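Local coordinates for protein agmatinase (Burkholderia thailandensis, PDB 4DZ4) that probably hydrolyses agmatine to putrescine and urea, as a manganese-dependent enzyme of the arginase family with two metal ions in each subunit, at residues A227-E230 / R231-I235. Residues are numbered along the deposited sequence; the frame is centred on the assembly and turned at random.
Sequences ATLE and RIESI
Thr228 and Ile232, one turn apart on the inner face of an alpha-helix, meet methyl to methyl: CG2 of Thr228 lies 4.1 Å from CD1 of Ile232. CG1 of Ile232 also passes 3.4 Å from the carbonyl O of Thr228, because chi1 of -64° sets this branch beside its own backbone N and turns it back toward the preceding turn. The Thr228 hydroxyl points elsewhere, bonded through OG1 to the carbonyl of Gly224, so the buried side chain gives its methyl to the hydrophobic face and its polar atom to the backbone.

Four successive i to i+4 hydrogen bonds join 227-230 to 231-235, the regular ladder of an alpha-helix. The straightest runs from Ile232 N to Thr228 O (2.9 Å, N-H...O 170°); Arg231, Glu233 and Ser234 donate likewise to Ala227, Leu229 and Glu230.

On the outer side, Glu233 leans back over the previous turn, its CG 3.3 Å from Leu229 O and its OE1 4.1 Å from CG of Glu230. The two carboxylates stay apart, with OE2 of Glu230 5.6 Å from OE1 of Glu233, and their like charges would probably repel mildly.

The segments belong to helix 225-236, which leads into strand 240-246 of the parallel arginase-family sheet. Thr228 and Ile232 pack on Val200 of strand 198-202, Thr228 also on Trp219 and Val220 of helix 217-223, while Leu229 and Ile232 rest on Leu278 and Arg231 touches Leu215 of strand 213-216.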
loop_
_atom_site.group_PDB
_atom_site.type_symbol
_atom_site.label_atom_id
_atom_site.label_comp_id
_atom_site.label_asym_id
_atom_site.label_seq_id
_atom_site.Cartn_x
_atom_site.Cartn_y
_atom_site.Cartn_z
ATOM N N ALA B 227 -26.233 -24.986 -10.159
ATOM C CA ALA B 227 -26.572 -25.102 -11.575
ATOM C C ALA B 227 -25.311 -25.134 -12.460
ATOM O O ALA B 227 -25.224 -25.890 -13.430
ATOM C CB ALA B 227 -27.509 -23.978 -11.993
ATOM N N THR B 228 -24.323 -24.332 -12.076
ATOM C CA THR B 228 -23.070 -24.238 -12.826
ATOM C C THR B 228 -22.318 -25.555 -12.701
ATOM O O THR B 228 -21.862 -26.134 -13.688
ATOM C CB THR B 228 -22.203 -23.095 -12.266
ATOM O OG1 THR B 228 -22.914 -21.854 -12.417
ATOM C CG2 THR B 228 -20.878 -23.024 -12.988
ATOM N N LEU B 229 -22.217 -26.021 -11.462
ATOM C CA LEU B 229 -21.564 -27.266 -11.161
ATOM C C LEU B 229 -22.212 -28.415 -11.940
ATOM O O LEU B 229 -21.521 -29.275 -12.489
ATOM C CB LEU B 229 -21.659 -27.474 -9.654
ATOM C CG LEU B 229 -21.441 -28.801 -8.999
ATOM C CD1 LEU B 229 -20.029 -29.249 -9.371
ATOM C CD2 LEU B 229 -21.572 -28.511 -7.517
ATOM N N GLU B 230 -23.538 -28.425 -11.992
ATOM C CA GLU B 230 -24.247 -29.505 -12.680
ATOM C C GLU B 230 -24.058 -29.452 -14.197
ATOM O O GLU B 230 -23.929 -30.494 -14.856
ATOM C CB GLU B 230 -25.724 -29.557 -12.248
ATOM C CG GLU B 230 -25.858 -29.958 -10.776
ATOM C CD GLU B 230 -27.284 -29.928 -10.246
ATOM O OE1 GLU B 230 -28.198 -29.535 -11.003
ATOM O OE2 GLU B 230 -27.498 -30.298 -9.065
ATOM N N ARG B 231 -23.983 -28.235 -14.743
ATOM C CA ARG B 231 -23.713 -28.071 -16.166
ATOM C C ARG B 231 -22.284 -28.553 -16.524
ATOM O O ARG B 231 -22.102 -29.226 -17.542
ATOM C CB ARG B 231 -23.949 -26.609 -16.620
ATOM C CG ARG B 231 -23.725 -26.369 -18.118
ATOM C CD ARG B 231 -24.686 -27.140 -19.027
ATOM N NE ARG B 231 -26.062 -26.689 -18.835
ATOM C CZ ARG B 231 -26.588 -25.616 -19.422
ATOM N NH1 ARG B 231 -25.866 -24.889 -20.268
ATOM N NH2 ARG B 231 -27.850 -25.277 -19.171
ATOM N N ILE B 232 -21.294 -28.215 -15.687
ATOM C CA ILE B 232 -19.919 -28.735 -15.843
ATOM C C ILE B 232 -19.894 -30.272 -15.886
ATOM O O ILE B 232 -19.327 -30.864 -16.805
ATOM C CB ILE B 232 -18.945 -28.199 -14.748
ATOM C CG1 ILE B 232 -18.776 -26.671 -14.877
ATOM C CG2 ILE B 232 -17.619 -28.960 -14.780
ATOM C CD1 ILE B 232 -18.155 -25.986 -13.671
ATOM N N GLU B 233 -20.546 -30.905 -14.914
ATOM C CA GLU B 233 -20.584 -32.370 -14.842
ATOM C C GLU B 233 -21.202 -32.964 -16.100
ATOM O O GLU B 233 -20.713 -33.965 -16.649
ATOM C CB GLU B 233 -21.403 -32.812 -13.635
ATOM C CG GLU B 233 -20.764 -32.501 -12.302
ATOM C CD GLU B 233 -21.602 -33.050 -11.170
ATOM O OE1 GLU B 233 -22.680 -32.477 -10.898
ATOM O OE2 GLU B 233 -21.211 -34.078 -10.581
ATOM N N SER B 234 -22.263 -32.319 -16.578
ATOM C CA SER B 234 -22.976 -32.758 -17.765
ATOM C C SER B 234 -22.092 -32.700 -19.015
ATOM O O SER B 234 -22.120 -33.590 -19.868
ATOM C CB SER B 234 -24.219 -31.906 -17.985
ATOM O OG SER B 234 -24.979 -32.483 -19.029
ATOM N N ILE B 235 -21.290 -31.646 -19.101
ATOM C CA ILE B 235 -20.426 -31.437 -20.256
ATOM C C ILE B 235 -19.238 -32.419 -20.287
ATOM O O ILE B 235 -18.943 -33.009 -21.335
ATOM C CB ILE B 235 -19.929 -29.972 -20.290
ATOM C CG1 ILE B 235 -21.085 -29.055 -20.696
ATOM C CG2 ILE B 235 -18.736 -29.829 -21.241
ATOM C CD1 ILE B 235 -20.916 -27.592 -20.340
#